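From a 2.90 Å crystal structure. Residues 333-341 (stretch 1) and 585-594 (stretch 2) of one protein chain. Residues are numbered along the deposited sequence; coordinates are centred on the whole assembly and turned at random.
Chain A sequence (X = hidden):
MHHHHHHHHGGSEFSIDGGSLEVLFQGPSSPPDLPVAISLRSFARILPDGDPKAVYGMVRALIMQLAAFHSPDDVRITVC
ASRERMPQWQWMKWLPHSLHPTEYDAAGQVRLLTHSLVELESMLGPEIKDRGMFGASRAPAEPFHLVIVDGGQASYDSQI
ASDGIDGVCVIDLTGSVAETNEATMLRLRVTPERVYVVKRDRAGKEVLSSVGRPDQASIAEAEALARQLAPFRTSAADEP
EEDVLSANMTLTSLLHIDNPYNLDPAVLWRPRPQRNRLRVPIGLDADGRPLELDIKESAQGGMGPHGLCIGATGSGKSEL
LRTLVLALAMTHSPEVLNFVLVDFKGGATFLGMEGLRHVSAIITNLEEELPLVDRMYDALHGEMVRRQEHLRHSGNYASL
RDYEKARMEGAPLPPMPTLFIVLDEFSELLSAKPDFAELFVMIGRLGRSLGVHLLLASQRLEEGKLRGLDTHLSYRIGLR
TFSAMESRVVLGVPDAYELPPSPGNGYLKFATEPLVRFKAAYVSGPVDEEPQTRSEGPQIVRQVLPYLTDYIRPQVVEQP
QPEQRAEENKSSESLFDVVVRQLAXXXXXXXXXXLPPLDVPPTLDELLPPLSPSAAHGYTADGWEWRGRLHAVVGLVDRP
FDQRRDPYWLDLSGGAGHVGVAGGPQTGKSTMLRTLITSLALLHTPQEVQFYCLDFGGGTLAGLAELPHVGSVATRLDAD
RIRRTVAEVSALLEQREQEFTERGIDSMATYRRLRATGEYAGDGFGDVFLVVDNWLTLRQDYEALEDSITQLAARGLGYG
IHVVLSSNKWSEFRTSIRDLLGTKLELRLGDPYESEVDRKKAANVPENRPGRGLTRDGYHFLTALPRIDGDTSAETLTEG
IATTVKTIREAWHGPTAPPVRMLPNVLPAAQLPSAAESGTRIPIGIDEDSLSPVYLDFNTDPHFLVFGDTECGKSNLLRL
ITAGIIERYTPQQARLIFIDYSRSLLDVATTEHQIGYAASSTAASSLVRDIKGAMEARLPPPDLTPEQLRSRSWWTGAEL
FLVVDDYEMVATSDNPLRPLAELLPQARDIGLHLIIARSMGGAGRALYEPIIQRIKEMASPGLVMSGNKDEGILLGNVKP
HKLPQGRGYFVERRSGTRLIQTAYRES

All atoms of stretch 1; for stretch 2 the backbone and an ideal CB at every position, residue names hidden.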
# COMPACT_ATOMS: atom_id res chain seq x y z
N SER A 333 32.48 23.58 -26.63
CA SER A 333 32.52 23.05 -25.27
C SER A 333 31.10 22.70 -24.82
O SER A 333 30.14 23.26 -25.33
CB SER A 333 33.15 24.07 -24.32
OG SER A 333 32.32 25.22 -24.18
N PRO A 334 30.98 21.77 -23.85
CA PRO A 334 29.67 21.45 -23.27
C PRO A 334 29.04 22.67 -22.61
O PRO A 334 27.84 22.70 -22.35
CB PRO A 334 30.00 20.37 -22.24
CG PRO A 334 31.28 19.78 -22.70
CD PRO A 334 32.05 20.91 -23.31
N GLU A 335 29.87 23.67 -22.34
CA GLU A 335 29.44 24.92 -21.73
C GLU A 335 28.51 25.69 -22.65
O GLU A 335 27.65 26.44 -22.19
CB GLU A 335 30.66 25.77 -21.38
CG GLU A 335 30.41 26.88 -20.37
CD GLU A 335 31.70 27.48 -19.85
OE1 GLU A 335 31.91 28.70 -20.05
OE2 GLU A 335 32.50 26.75 -19.24
N VAL A 336 28.67 25.50 -23.96
CA VAL A 336 27.90 26.26 -24.94
C VAL A 336 27.05 25.37 -25.85
O VAL A 336 26.31 25.88 -26.70
CB VAL A 336 28.81 27.12 -25.83
CG1 VAL A 336 29.54 28.15 -24.99
CG2 VAL A 336 29.80 26.25 -26.58
N LEU A 337 27.14 24.06 -25.68
CA LEU A 337 26.39 23.14 -26.53
C LEU A 337 26.07 21.81 -25.84
O LEU A 337 26.97 21.12 -25.36
CB LEU A 337 27.16 22.88 -27.82
CG LEU A 337 26.49 21.94 -28.83
CD1 LEU A 337 25.12 22.48 -29.22
CD2 LEU A 337 27.37 21.75 -30.05
N ASN A 338 24.79 21.46 -25.81
CA ASN A 338 24.35 20.17 -25.28
C ASN A 338 23.50 19.41 -26.28
O ASN A 338 22.78 20.01 -27.08
CB ASN A 338 23.58 20.37 -23.97
CG ASN A 338 24.49 20.70 -22.80
OD1 ASN A 338 25.71 20.55 -22.89
ND2 ASN A 338 23.89 21.14 -21.70
N PHE A 339 23.57 18.08 -26.23
CA PHE A 339 22.84 17.25 -27.18
C PHE A 339 21.72 16.44 -26.53
O PHE A 339 21.82 16.04 -25.37
CB PHE A 339 23.79 16.28 -27.89
CG PHE A 339 24.80 16.95 -28.77
CD1 PHE A 339 24.43 17.46 -30.00
CD2 PHE A 339 26.12 17.06 -28.38
CE1 PHE A 339 25.36 18.07 -30.82
CE2 PHE A 339 27.05 17.67 -29.19
CZ PHE A 339 26.67 18.18 -30.41
N VAL A 340 20.66 16.21 -27.29
CA VAL A 340 19.64 15.23 -26.93
C VAL A 340 19.48 14.28 -28.11
O VAL A 340 18.82 14.60 -29.10
CB VAL A 340 18.29 15.88 -26.60
CG1 VAL A 340 17.25 14.82 -26.31
CG2 VAL A 340 18.44 16.81 -25.40
N LEU A 341 20.11 13.11 -28.00
CA LEU A 341 20.15 12.16 -29.10
C LEU A 341 19.02 11.14 -28.98
O LEU A 341 18.99 10.35 -28.04
CB LEU A 341 21.51 11.47 -29.15
CG LEU A 341 22.68 12.45 -29.11
CD1 LEU A 341 24.01 11.72 -29.08
CD2 LEU A 341 22.61 13.40 -30.30
N UNK A 585 35.08 13.38 -19.98
CA UNK A 585 35.55 13.78 -18.67
C UNK A 585 35.93 15.25 -18.57
O UNK A 585 36.25 15.74 -17.49
CB UNK A 585 36.75 12.92 -18.28
N UNK A 586 35.91 15.94 -19.71
CA UNK A 586 36.26 17.35 -19.74
C UNK A 586 35.03 18.23 -19.95
O UNK A 586 34.22 17.96 -20.83
CB UNK A 586 37.29 17.61 -20.84
N UNK A 587 34.91 19.27 -19.14
CA UNK A 587 33.81 20.21 -19.27
C UNK A 587 32.69 19.97 -18.28
O UNK A 587 32.58 18.89 -17.70
CB UNK A 587 33.25 20.15 -20.69
N UNK A 588 31.84 20.99 -18.07
CA UNK A 588 30.71 20.94 -17.14
C UNK A 588 29.70 19.86 -17.53
O UNK A 588 29.31 19.78 -18.69
CB UNK A 588 30.02 22.30 -17.08
N UNK A 589 29.29 19.04 -16.56
CA UNK A 589 28.28 18.02 -16.81
C UNK A 589 26.94 18.67 -17.14
O UNK A 589 26.56 19.66 -16.52
CB UNK A 589 28.14 17.09 -15.60
N UNK A 590 26.23 18.11 -18.13
CA UNK A 590 25.02 18.73 -18.68
C UNK A 590 23.82 18.66 -17.76
O UNK A 590 23.76 17.81 -16.87
CB UNK A 590 24.66 18.07 -20.01
N UNK A 591 22.87 19.56 -17.96
CA UNK A 591 21.60 19.53 -17.24
C UNK A 591 20.77 18.35 -17.71
O UNK A 591 20.51 18.21 -18.91
CB UNK A 591 20.83 20.84 -17.43
N UNK A 592 20.35 17.51 -16.78
CA UNK A 592 19.58 16.32 -17.11
C UNK A 592 18.17 16.67 -17.59
O UNK A 592 17.38 17.25 -16.85
CB UNK A 592 19.50 15.39 -15.90
N UNK A 593 17.88 16.33 -18.84
CA UNK A 593 16.55 16.55 -19.41
C UNK A 593 15.74 15.26 -19.30
O UNK A 593 14.52 15.29 -19.16
CB UNK A 593 16.64 17.01 -20.87
N UNK A 594 16.45 14.14 -19.34
CA UNK A 594 15.82 12.82 -19.31
C UNK A 594 16.39 11.99 -18.17
O UNK A 594 17.60 11.77 -18.09
CB UNK A 594 16.02 12.10 -20.64

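Position 585 has phi 99° and psi -6°, and its ideal CB has nothing of stretch 1 within 5.5 Å. Stretch 1 sets no limit on side-chain size there, but the positive phi favours glycine, and the residue is Gly585.

At 586 the backbone is extended and the CB points sideways into space free of stretch 1. Many residues would serve, polar ones included. The residue is His586, whose ring leads away; its contact is made by the backbone, with O 3.9 Å from Pro334 CG.

Position 587 is the most restrictive. Its CA-to-CB direction runs toward stretch 1, and the ideal CB would lie 2.8 Å from Pro334 CG, a clash. Phi 100° and psi 161° would also jam a CB against the carbonyl O of the preceding residue. Both arguments call for glycine. Gly587 lets the chain pass close by, its CA 4.3 Å from Pro334 CG.

At 588, phi is -61° and psi 132°, values that a proline ring accepts readily. The CB points toward stretch 1, where Pro334 offers an apolar ring and Glu335 a carboxylate on a long arm. A compact apolar residue would suit, and a basic one could be imagined answering the charge. The residue is Pro588. Its CD packs 4.5 Å from Pro334 CB, its CG lies 4.1 Å from Glu335 OE2, and its backbone O approaches Pro334 CB to 3.7 Å. The contact rests on packing, with no hydrogen bond.

Position 589 points away from stretch 1, so a polar or charged residue suits; it is Glu589.

At 590, phi -73° and psi 158° again permit proline. CA-to-CB runs sideways past the end of the Asn338 side chain, and a small or ring-closed apolar residue suits. It is Pro590, its ring fixing phi in this extended run.

Position 591 points sideways, and its ideal CB has no close neighbour in stretch 1, so several residues would do. It is His591, whose NE2 is hydrogen-bonded elsewhere in the structure.

At 592 nothing of stretch 1 is near, and the choice is wide; the residue is Gln592.

Position 593 points toward stretch 1, its ideal CB 4.9 Å from Val340 CG2. A methyl group invites a valine, leucine, isoleucine or methionine. Ile593 brings CG1 to 4.5 Å from Val340 CG2, a light apolar contact.

At 594 the CB points toward stretch 1 but has nothing of it within 5.5 Å, so stretch 1 places no limit on size, and many residues would do. Trp594 directs its end away.

Stretch 2, residues 585-594: GHGPEPHQIW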
# COMPACT_ATOMS: atom_id res chain seq x y z
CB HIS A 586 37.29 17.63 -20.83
CG HIS A 586 38.59 16.92 -20.64
ND1 HIS A 586 39.67 17.50 -20.01
CD2 HIS A 586 38.99 15.68 -20.99
CE1 HIS A 586 40.68 16.64 -19.98
NE2 HIS A 586 40.29 15.53 -20.57
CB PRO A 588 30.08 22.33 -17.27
CG PRO A 588 31.17 23.19 -17.79
CD PRO A 588 31.97 22.31 -18.70
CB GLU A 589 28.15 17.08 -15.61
CG GLU A 589 28.65 15.67 -15.89
CD GLU A 589 28.51 14.75 -14.70
OE1 GLU A 589 28.46 15.25 -13.56
OE2 GLU A 589 28.46 13.52 -14.90
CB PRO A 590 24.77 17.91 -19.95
CG PRO A 590 25.28 16.56 -19.60
CD PRO A 590 26.49 16.79 -18.73
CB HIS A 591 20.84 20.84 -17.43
CG HIS A 591 19.43 20.79 -16.92
ND1 HIS A 591 19.12 20.44 -15.62
CD2 HIS A 591 18.26 21.07 -17.53
CE1 HIS A 591 17.81 20.49 -15.46
NE2 HIS A 591 17.26 20.87 -16.60
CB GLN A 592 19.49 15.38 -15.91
CG GLN A 592 20.84 14.86 -15.43
CD GLN A 592 21.52 13.98 -16.46
OE1 GLN A 592 20.86 13.29 -17.23
NE2 GLN A 592 22.85 14.01 -16.47
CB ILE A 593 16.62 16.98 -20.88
CG1 ILE A 593 17.81 17.92 -21.13
CG2 ILE A 593 15.31 17.63 -21.31
CD1 ILE A 593 17.69 19.25 -20.43
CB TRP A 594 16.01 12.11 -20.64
CG TRP A 594 15.56 10.68 -20.66
CD1 TRP A 594 16.29 9.58 -20.33
CD2 TRP A 594 14.26 10.20 -21.04
NE1 TRP A 594 15.54 8.45 -20.48
CE2 TRP A 594 14.29 8.80 -20.91
CE3 TRP A 594 13.09 10.82 -21.47
CZ2 TRP A 594 13.18 8.01 -21.20
CZ3 TRP A 594 11.99 10.03 -21.75
CH2 TRP A 594 12.04 8.64 -21.62
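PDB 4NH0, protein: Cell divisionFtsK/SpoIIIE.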